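Local coordinates for RNase NGR3 (PDB 1VD3), which probably cleaves RNA as a plant endoribonuclease of the RNase T2 family, and binds the mononucleotide 2'-UMP in its active-site cleft, at residues A[134-144]-A[199-207]; A[151-162]-A[172-180]. One frame throughout, in Å; residues are numbered along the deposited sequence.

Overall arrangement
Interaction 2 lies within a beta hairpin, and interaction 1 adjoins it through strand 202-205. Interaction 2 pairs strand 160-165 with strand 171-181 and packs the end of helix 144-155 against it; interaction 1 joins the loop leading into that helix to the C-terminal strand 202-205. Their centres are about 15 Å apart, yet they touch: E204 O accepts a hydrogen bond from I173 N at 2.9 Å, and the disulfide C199-C163 links the C-terminal segment to strand 160-165. The side chain of E162, in interaction 2, comes within about 5 Å of the bound 2'-UMP, whereas that of C199, in interaction 1, stays about 13 Å from it.

Interaction 1 of 2, residues A[134-144]-A[199-207]; sequences ITPRNGEHYTL and CGSKIEFPP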
loop_
_atom_site.group_PDB
_atom_site.type_symbol
_atom_site.label_atom_id
_atom_site.label_comp_id
_atom_site.label_asym_id
_atom_site.label_seq_id
_atom_site.Cartn_x
_atom_site.Cartn_y
_atom_site.Cartn_z
ATOM N N ILE A 134 14.874 -11.891 -5.030
ATOM C CA ILE A 134 13.453 -12.198 -5.080
ATOM C C ILE A 134 12.840 -11.355 -6.190
ATOM O O ILE A 134 12.680 -10.143 -6.049
ATOM C CB ILE A 134 12.772 -11.878 -3.732
ATOM C CG1 ILE A 134 13.424 -12.710 -2.624
ATOM C CG2 ILE A 134 11.282 -12.168 -3.816
ATOM C CD1 ILE A 134 12.897 -12.416 -1.241
ATOM N N THR A 135 12.516 -12.007 -7.301
ATOM C CA THR A 135 11.940 -11.333 -8.452
ATOM C C THR A 135 10.644 -12.005 -8.893
ATOM O O THR A 135 10.428 -13.194 -8.640
ATOM C CB THR A 135 12.938 -11.326 -9.630
ATOM O OG1 THR A 135 13.309 -12.670 -9.951
ATOM C CG2 THR A 135 14.194 -10.545 -9.257
ATOM N N PRO A 136 9.759 -11.248 -9.558
ATOM C CA PRO A 136 8.476 -11.767 -10.035
ATOM C C PRO A 136 8.579 -12.994 -10.941
ATOM O O PRO A 136 9.400 -13.041 -11.856
ATOM C CB PRO A 136 7.872 -10.571 -10.760
ATOM C CG PRO A 136 8.414 -9.415 -10.000
ATOM C CD PRO A 136 9.860 -9.801 -9.815
ATOM N N ARG A 137 7.731 -13.980 -10.669
ATOM C CA ARG A 137 7.667 -15.215 -11.442
ATOM C C ARG A 137 6.463 -16.008 -10.939
ATOM O O ARG A 137 6.031 -15.822 -9.805
ATOM C CB ARG A 137 8.967 -16.025 -11.295
ATOM C CG ARG A 137 9.369 -16.394 -9.872
ATOM C CD ARG A 137 10.754 -17.053 -9.832
ATOM N NE ARG A 137 10.781 -18.348 -10.511
ATOM C CZ ARG A 137 11.878 -19.081 -10.697
ATOM N NH1 ARG A 137 13.055 -18.654 -10.258
ATOM N NH2 ARG A 137 11.800 -20.247 -11.326
ATOM N N ASN A 138 5.913 -16.874 -11.786
ATOM C CA ASN A 138 4.745 -17.672 -11.412
ATOM C C ASN A 138 5.074 -18.824 -10.464
ATOM O O ASN A 138 6.190 -19.347 -10.470
ATOM C CB ASN A 138 4.060 -18.219 -12.668
ATOM C CG ASN A 138 3.483 -17.120 -13.543
ATOM O OD1 ASN A 138 4.205 -16.245 -14.019
ATOM N ND2 ASN A 138 2.171 -17.160 -13.757
ATOM N N GLY A 139 4.092 -19.207 -9.652
ATOM C CA GLY A 139 4.276 -20.297 -8.708
ATOM C C GLY A 139 4.756 -19.860 -7.335
ATOM O O GLY A 139 5.436 -18.844 -7.202
ATOM N N GLU A 140 4.404 -20.630 -6.308
ATOM C CA GLU A 140 4.814 -20.320 -4.938
ATOM C C GLU A 140 6.284 -20.710 -4.806
ATOM O O GLU A 140 6.628 -21.731 -4.204
ATOM C CB GLU A 140 3.961 -21.109 -3.942
ATOM C CG GLU A 140 2.467 -21.075 -4.252
ATOM C CD GLU A 140 1.627 -21.767 -3.195
ATOM O OE1 GLU A 140 2.053 -22.827 -2.690
ATOM O OE2 GLU A 140 0.532 -21.262 -2.876
ATOM N N HIS A 141 7.142 -19.864 -5.364
ATOM C CA HIS A 141 8.580 -20.087 -5.401
ATOM C C HIS A 141 9.378 -19.515 -4.232
ATOM O O HIS A 141 10.501 -19.954 -3.977
ATOM C CB HIS A 141 9.123 -19.504 -6.713
ATOM C CG HIS A 141 10.569 -19.801 -6.968
ATOM N ND1 HIS A 141 11.009 -21.025 -7.421
ATOM C CD2 HIS A 141 11.674 -19.027 -6.840
ATOM C CE1 HIS A 141 12.323 -20.994 -7.564
ATOM N NE2 HIS A 141 12.750 -19.793 -7.218
ATOM N N TYR A 142 8.808 -18.549 -3.514
ATOM C CA TYR A 142 9.534 -17.920 -2.417
ATOM C C TYR A 142 9.012 -18.168 -1.013
ATOM O O TYR A 142 7.809 -18.181 -0.774
ATOM C CB TYR A 142 9.604 -16.405 -2.627
ATOM C CG TYR A 142 10.235 -15.988 -3.934
ATOM C CD1 TYR A 142 9.447 -15.602 -5.017
ATOM C CD2 TYR A 142 11.620 -15.998 -4.091
ATOM C CE1 TYR A 142 10.024 -15.233 -6.232
ATOM C CE2 TYR A 142 12.209 -15.633 -5.296
ATOM C CZ TYR A 142 11.407 -15.253 -6.362
ATOM O OH TYR A 142 11.989 -14.903 -7.552
ATOM N N THR A 143 9.937 -18.354 -0.081
ATOM C CA THR A 143 9.554 -18.554 1.305
ATOM C C THR A 143 9.082 -17.194 1.796
ATOM O O THR A 143 9.583 -16.159 1.355
ATOM C CB THR A 143 10.747 -18.994 2.174
ATOM O OG1 THR A 143 11.704 -17.929 2.246
ATOM C CG2 THR A 143 11.406 -20.233 1.587
ATOM N N LEU A 144 8.110 -17.191 2.696
ATOM C CA LEU A 144 7.609 -15.941 3.239
ATOM C C LEU A 144 8.719 -15.258 4.034
ATOM O O LEU A 144 8.837 -14.033 4.039
ATOM C CB LEU A 144 6.408 -16.214 4.147
ATOM C CG LEU A 144 5.871 -15.027 4.942
ATOM C CD1 LEU A 144 5.342 -13.957 3.994
ATOM C CD2 LEU A 144 4.771 -15.513 5.880
ATOM N N CYS A 199 -1.074 -16.132 4.526
ATOM C CA CYS A 199 0.255 -16.381 3.963
ATOM C C CYS A 199 0.910 -17.682 4.401
ATOM O O CYS A 199 1.255 -17.859 5.572
ATOM C CB CYS A 199 1.223 -15.253 4.305
ATOM S SG CYS A 199 0.881 -13.601 3.621
ATOM N N GLY A 200 1.103 -18.581 3.444
ATOM C CA GLY A 200 1.752 -19.841 3.739
ATOM C C GLY A 200 3.249 -19.617 3.821
ATOM O O GLY A 200 3.729 -18.493 3.638
ATOM N N SER A 201 3.991 -20.684 4.099
ATOM C CA SER A 201 5.439 -20.609 4.214
ATOM C C SER A 201 6.076 -20.311 2.859
ATOM O O SER A 201 7.156 -19.726 2.786
ATOM C CB SER A 201 5.982 -21.927 4.760
ATOM O OG SER A 201 5.554 -23.011 3.957
ATOM N N LYS A 202 5.393 -20.726 1.795
ATOM C CA LYS A 202 5.845 -20.521 0.417
ATOM C C LYS A 202 4.769 -19.740 -0.326
ATOM O O LYS A 202 3.608 -20.144 -0.344
ATOM C CB LYS A 202 6.048 -21.868 -0.283
ATOM C CG LYS A 202 7.392 -22.525 -0.034
ATOM C CD LYS A 202 8.434 -21.970 -0.988
ATOM C CE LYS A 202 9.724 -22.771 -0.931
ATOM N NZ LYS A 202 10.689 -22.331 -1.979
ATOM N N ILE A 203 5.151 -18.632 -0.954
ATOM C CA ILE A 203 4.175 -17.839 -1.687
ATOM C C ILE A 203 4.660 -17.384 -3.056
ATOM O O ILE A 203 5.850 -17.438 -3.364
ATOM C CB ILE A 203 3.734 -16.595 -0.883
ATOM C CG1 ILE A 203 4.937 -15.702 -0.589
ATOM C CG2 ILE A 203 3.052 -17.028 0.410
ATOM C CD1 ILE A 203 4.569 -14.396 0.109
ATOM N N GLU A 204 3.708 -16.932 -3.862
ATOM C CA GLU A 204 3.978 -16.467 -5.208
ATOM C C GLU A 204 4.134 -14.951 -5.269
ATOM O O GLU A 204 3.444 -14.209 -4.563
ATOM C CB GLU A 204 2.839 -16.903 -6.126
ATOM C CG GLU A 204 3.003 -16.503 -7.583
ATOM C CD GLU A 204 1.810 -16.914 -8.412
ATOM O OE1 GLU A 204 0.712 -16.357 -8.190
ATOM O OE2 GLU A 204 1.967 -17.800 -9.280
ATOM N N PHE A 205 5.061 -14.510 -6.113
ATOM C CA PHE A 205 5.338 -13.093 -6.343
ATOM C C PHE A 205 5.119 -12.993 -7.855
ATOM O O PHE A 205 6.074 -12.914 -8.631
ATOM C CB PHE A 205 6.793 -12.784 -5.957
ATOM C CG PHE A 205 7.180 -11.338 -6.096
ATOM C CD1 PHE A 205 6.230 -10.327 -5.999
ATOM C CD2 PHE A 205 8.516 -10.985 -6.277
ATOM C CE1 PHE A 205 6.606 -8.983 -6.080
ATOM C CE2 PHE A 205 8.903 -9.648 -6.358
ATOM C CZ PHE A 205 7.941 -8.646 -6.257
ATOM N N PRO A 206 3.843 -13.002 -8.284
ATOM C CA PRO A 206 3.391 -12.937 -9.678
ATOM C C PRO A 206 3.881 -11.775 -10.536
ATOM O O PRO A 206 3.841 -10.616 -10.129
ATOM C CB PRO A 206 1.869 -12.957 -9.545
ATOM C CG PRO A 206 1.644 -12.210 -8.261
ATOM C CD PRO A 206 2.702 -12.820 -7.364
ATOM N N PRO A 207 4.365 -12.084 -11.748
ATOM C CA PRO A 207 4.860 -11.065 -12.677
ATOM C C PRO A 207 3.669 -10.379 -13.351
ATOM O O PRO A 207 2.532 -10.839 -13.229
ATOM C CB PRO A 207 5.680 -11.879 -13.666
ATOM C CG PRO A 207 4.877 -13.156 -13.758
ATOM C CD PRO A 207 4.549 -13.439 -12.305
HETATM O O HOH W 1 6.850 -16.349 -7.400
#
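E204 reaches across to the turn at G139. Its CB and CG both rest against the G139 carbonyl, with CG 3.4 Å from G139 O. CG stands anti to the backbone N (chi1 -179°) and the chain runs on extended, carrying CD past G139 until E204 OE2 takes the N-H of G139 at 2.6 Å. The bond is fairly straight, 161° at the hydrogen, and uses the anti lone pair. The other oxygen, OE1, has a weak bond from Q172 and lies close to the D166 carboxylate, a neighbour likely to raise the proton affinity of one of the two acids. Glycine suits 139 because, at its positive phi, a CB would press on the carbonyl oxygen of N138. A water beside this turn donates to R137 O and G139 O and accepts from F205 N, linking that nitrogen to carbonyls it does not bond directly.

Apolar contact centres on F205. P136 CG lies over one face of the ring, 4.0 Å from the F205 centroid and 22° off its normal, a CH-pi contact, while I134 CG2 touches F205 CD2. I134 CG2 also covers the centre of one face of Y142, and H141 CD2 lies over the opposite face near its rim. Y142 OH donates in the carbonyl plane to T135 O at 2.6 Å, pinning the looped chain to itself.

K202, flexible and at the surface, bends at chi2 to bring NZ above the carbonyl plane of H141, 3.1 Å from H141 O. L144 N bonds to S201 O just where T143 N-caps helix 144-155. Beside it, I203 exchanges two backbone bonds with Y142, and H141 and Y142 together face I203: a classic beta bulge in a short antiparallel pairing.

Interaction 2 of 2, residues A[151-162]-A[172-180]; sequences IEEGVGHSPYIE and QIYQVYLCV
Y160 and Y177 exchange two backbone hydrogen bonds, Y177 N to Y160 O being the straighter, at 2.8 Å and 174°. The antiparallel ladder continues with E162 N donating to Q175 O. E162 O then accepts from both Y174 N and Q175 N, so that two residues face one: a classic beta bulge.

The polar side-chain contact gathers on E162. With chi1 near 180° and a straight chain beyond CG, it carries OE1 between two donors that approach from opposite faces of the carboxylate plane: Y177 OH at 2.6 Å from E162 OE1, and Q175 NE2 at 2.8 Å from the same oxygen. Glutamate has the length to collect both, and their grip limits its rotation. E162 OE2 lies at the edge of the Y174 ring, 3.8 Å from Y174 CD2. Q175, an amide that can donate and accept at once, accepts at its OE1 from ND1 of H43, a predicted active-site residue.

Between the aromatics, Y160 turns its edge to the face of Y177, a T-shaped pair with centroids 5.3 Å apart and planes at 79°.

Apolar contacts fill the other side of the sheet. I161 CD1 lies alongside V176 CG2; P159 CB touches both V176 CG1 and L178 CD2, 3.6 Å from the latter. From the helix, I151 and V155 meet V176 and L178 tip to tip. Beta-branched I161 and V176 suit buried strand positions.

The hairpin is thus covered on its I161-V176 face by the end of helix 144-155, while strand 171-181 pairs along its other edge with strand 10-16; strand 187-188 also pairs with it.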
loop_
_atom_site.group_PDB
_atom_site.type_symbol
_atom_site.label_atom_id
_atom_site.label_comp_id
_atom_site.label_asym_id
_atom_site.label_seq_id
_atom_site.Cartn_x
_atom_site.Cartn_y
_atom_site.Cartn_z
ATOM N N ILE A 151 12.793 -7.211 3.014
ATOM C CA ILE A 151 12.184 -5.898 3.189
ATOM C C ILE A 151 12.705 -5.286 4.487
ATOM O O ILE A 151 13.039 -4.101 4.546
ATOM C CB ILE A 151 10.638 -6.002 3.255
ATOM C CG1 ILE A 151 10.097 -6.455 1.896
ATOM C CG2 ILE A 151 10.039 -4.659 3.664
ATOM C CD1 ILE A 151 8.617 -6.733 1.866
ATOM N N GLU A 152 12.779 -6.112 5.522
ATOM C CA GLU A 152 13.247 -5.674 6.826
ATOM C C GLU A 152 14.655 -5.089 6.759
ATOM O O GLU A 152 14.935 -4.065 7.377
ATOM C CB GLU A 152 13.197 -6.848 7.807
ATOM C CG GLU A 152 13.590 -6.511 9.226
ATOM C CD GLU A 152 13.256 -7.634 10.190
ATOM O OE1 GLU A 152 13.621 -8.795 9.904
ATOM O OE2 GLU A 152 12.631 -7.357 11.234
ATOM N N GLU A 153 15.543 -5.725 6.002
ATOM C CA GLU A 153 16.905 -5.215 5.898
ATOM C C GLU A 153 16.941 -3.862 5.197
ATOM O O GLU A 153 17.694 -2.972 5.592
ATOM C CB GLU A 153 17.810 -6.191 5.139
ATOM C CG GLU A 153 19.263 -5.728 5.113
ATOM C CD GLU A 153 20.175 -6.643 4.323
ATOM O OE1 GLU A 153 20.007 -6.740 3.087
ATOM O OE2 GLU A 153 21.064 -7.264 4.940
ATOM N N GLY A 154 16.122 -3.714 4.159
ATOM C CA GLY A 154 16.087 -2.472 3.409
ATOM C C GLY A 154 15.343 -1.328 4.075
ATOM O O GLY A 154 15.642 -0.160 3.820
ATOM N N VAL A 155 14.378 -1.651 4.929
ATOM C CA VAL A 155 13.598 -0.626 5.612
ATOM C C VAL A 155 14.039 -0.414 7.059
ATOM O O VAL A 155 13.861 0.670 7.617
ATOM C CB VAL A 155 12.089 -0.981 5.594
ATOM C CG1 VAL A 155 11.306 -0.003 6.456
ATOM C CG2 VAL A 155 11.568 -0.952 4.162
ATOM N N GLY A 156 14.614 -1.448 7.663
ATOM C CA GLY A 156 15.058 -1.341 9.039
ATOM C C GLY A 156 13.963 -1.707 10.023
ATOM O O GLY A 156 14.132 -1.576 11.233
ATOM N N HIS A 157 12.830 -2.167 9.499
ATOM C CA HIS A 157 11.695 -2.559 10.330
ATOM C C HIS A 157 10.989 -3.710 9.634
ATOM O O HIS A 157 10.987 -3.792 8.408
ATOM C CB HIS A 157 10.730 -1.383 10.497
ATOM C CG HIS A 157 11.371 -0.159 11.073
ATOM N ND1 HIS A 157 11.628 -0.017 12.420
ATOM C CD2 HIS A 157 11.857 0.955 10.476
ATOM C CE1 HIS A 157 12.248 1.132 12.627
ATOM N NE2 HIS A 157 12.400 1.739 11.464
ATOM N N SER A 158 10.393 -4.606 10.412
ATOM C CA SER A 158 9.706 -5.747 9.826
ATOM C C SER A 158 8.317 -5.403 9.297
ATOM O O SER A 158 7.513 -4.753 9.971
ATOM C CB SER A 158 9.611 -6.890 10.842
ATOM O OG SER A 158 8.979 -6.468 12.033
ATOM N N PRO A 159 8.026 -5.829 8.061
ATOM C CA PRO A 159 6.722 -5.562 7.454
ATOM C C PRO A 159 5.746 -6.672 7.818
ATOM O O PRO A 159 6.144 -7.715 8.344
ATOM C CB PRO A 159 7.038 -5.581 5.968
ATOM C CG PRO A 159 8.033 -6.696 5.887
ATOM C CD PRO A 159 8.955 -6.392 7.062
ATOM N N TYR A 160 4.469 -6.428 7.555
ATOM C CA TYR A 160 3.429 -7.424 7.776
ATOM C C TYR A 160 2.971 -7.729 6.358
ATOM O O TYR A 160 2.679 -6.810 5.593
ATOM C CB TYR A 160 2.265 -6.846 8.575
ATOM C CG TYR A 160 1.021 -7.708 8.524
ATOM C CD1 TYR A 160 0.898 -8.847 9.319
ATOM C CD2 TYR A 160 -0.029 -7.390 7.663
ATOM C CE1 TYR A 160 -0.247 -9.649 9.256
ATOM C CE2 TYR A 160 -1.170 -8.181 7.590
ATOM C CZ TYR A 160 -1.275 -9.305 8.389
ATOM O OH TYR A 160 -2.412 -10.066 8.327
ATOM N N ILE A 161 2.919 -9.007 5.999
ATOM C CA ILE A 161 2.515 -9.388 4.652
ATOM C C ILE A 161 1.105 -9.949 4.600
ATOM O O ILE A 161 0.760 -10.864 5.348
ATOM C CB ILE A 161 3.454 -10.466 4.054
ATOM C CG1 ILE A 161 4.916 -10.014 4.136
ATOM C CG2 ILE A 161 3.061 -10.750 2.617
ATOM C CD1 ILE A 161 5.230 -8.764 3.347
ATOM N N GLU A 162 0.292 -9.396 3.709
ATOM C CA GLU A 162 -1.065 -9.871 3.520
ATOM C C GLU A 162 -1.053 -10.625 2.202
ATOM O O GLU A 162 -0.542 -10.121 1.204
ATOM C CB GLU A 162 -2.045 -8.704 3.422
ATOM C CG GLU A 162 -3.485 -9.153 3.260
ATOM C CD GLU A 162 -4.430 -7.992 3.081
ATOM O OE1 GLU A 162 -3.996 -6.837 3.282
ATOM O OE2 GLU A 162 -5.607 -8.235 2.747
ATOM N N GLN A 172 -0.368 -15.712 -2.918
ATOM C CA GLN A 172 0.558 -14.700 -3.406
ATOM C C GLN A 172 0.665 -13.482 -2.502
ATOM O O GLN A 172 -0.269 -13.161 -1.765
ATOM C CB GLN A 172 0.092 -14.251 -4.790
ATOM C CG GLN A 172 -1.350 -13.769 -4.776
ATOM C CD GLN A 172 -1.941 -13.531 -6.157
ATOM O OE1 GLN A 172 -3.058 -13.026 -6.280
ATOM N NE2 GLN A 172 -1.203 -13.896 -7.198
ATOM N N ILE A 173 1.811 -12.811 -2.558
ATOM C CA ILE A 173 1.995 -11.602 -1.771
ATOM C C ILE A 173 1.008 -10.595 -2.362
ATOM O O ILE A 173 1.022 -10.334 -3.565
ATOM C CB ILE A 173 3.445 -11.068 -1.879
ATOM C CG1 ILE A 173 3.561 -9.737 -1.129
ATOM C CG2 ILE A 173 3.837 -10.891 -3.339
ATOM C CD1 ILE A 173 4.986 -9.274 -0.916
ATOM N N TYR A 174 0.135 -10.051 -1.519
ATOM C CA TYR A 174 -0.875 -9.105 -1.979
ATOM C C TYR A 174 -0.597 -7.689 -1.495
ATOM O O TYR A 174 -0.515 -6.761 -2.301
ATOM C CB TYR A 174 -2.259 -9.573 -1.518
ATOM C CG TYR A 174 -3.399 -8.610 -1.797
ATOM C CD1 TYR A 174 -3.643 -8.128 -3.086
ATOM C CD2 TYR A 174 -4.245 -8.195 -0.769
ATOM C CE1 TYR A 174 -4.705 -7.253 -3.337
ATOM C CE2 TYR A 174 -5.305 -7.327 -1.007
ATOM C CZ TYR A 174 -5.531 -6.858 -2.287
ATOM O OH TYR A 174 -6.580 -5.996 -2.508
ATOM N N GLN A 175 -0.460 -7.515 -0.181
ATOM C CA GLN A 175 -0.170 -6.194 0.361
ATOM C C GLN A 175 0.932 -6.233 1.410
ATOM O O GLN A 175 1.148 -7.247 2.073
ATOM C CB GLN A 175 -1.443 -5.554 0.932
ATOM C CG GLN A 175 -2.448 -5.206 -0.164
ATOM C CD GLN A 175 -3.601 -4.347 0.315
ATOM O OE1 GLN A 175 -4.020 -3.422 -0.378
ATOM N NE2 GLN A 175 -4.129 -4.655 1.494
ATOM N N VAL A 176 1.646 -5.122 1.538
ATOM C CA VAL A 176 2.732 -5.023 2.501
ATOM C C VAL A 176 2.458 -3.859 3.432
ATOM O O VAL A 176 2.271 -2.726 2.985
ATOM C CB VAL A 176 4.088 -4.791 1.798
ATOM C CG1 VAL A 176 5.195 -4.659 2.839
ATOM C CG2 VAL A 176 4.386 -5.952 0.855
ATOM N N TYR A 177 2.428 -4.148 4.727
ATOM C CA TYR A 177 2.172 -3.126 5.732
ATOM C C TYR A 177 3.437 -2.753 6.484
ATOM O O TYR A 177 4.164 -3.623 6.955
ATOM C CB TYR A 177 1.150 -3.618 6.768
ATOM C CG TYR A 177 -0.246 -3.886 6.248
ATOM C CD1 TYR A 177 -0.476 -4.873 5.297
ATOM C CD2 TYR A 177 -1.348 -3.195 6.765
ATOM C CE1 TYR A 177 -1.762 -5.179 4.869
ATOM C CE2 TYR A 177 -2.644 -3.495 6.346
ATOM C CZ TYR A 177 -2.842 -4.491 5.397
ATOM O OH TYR A 177 -4.113 -4.814 4.971
ATOM N N LEU A 178 3.681 -1.454 6.601
ATOM C CA LEU A 178 4.816 -0.929 7.353
ATOM C C LEU A 178 4.214 0.168 8.223
ATOM O O LEU A 178 3.171 0.723 7.881
ATOM C CB LEU A 178 5.877 -0.342 6.415
ATOM C CG LEU A 178 6.728 -1.363 5.648
ATOM C CD1 LEU A 178 7.588 -0.650 4.623
ATOM C CD2 LEU A 178 7.600 -2.138 6.629
ATOM N N CYS A 179 4.845 0.475 9.350
ATOM C CA CYS A 179 4.322 1.515 10.223
ATOM C C CYS A 179 5.154 2.780 10.176
ATOM O O CYS A 179 6.373 2.726 10.022
ATOM C CB CYS A 179 4.207 0.993 11.658
ATOM S SG CYS A 179 2.872 -0.236 11.764
ATOM N N VAL A 180 4.470 3.917 10.276
ATOM C CA VAL A 180 5.106 5.229 10.254
ATOM C C VAL A 180 4.648 5.964 11.511
ATOM O O VAL A 180 3.500 5.810 11.935
ATOM C CB VAL A 180 4.674 6.023 8.992
ATOM C CG1 VAL A 180 5.230 7.437 9.034
ATOM C CG2 VAL A 180 5.158 5.301 7.742
#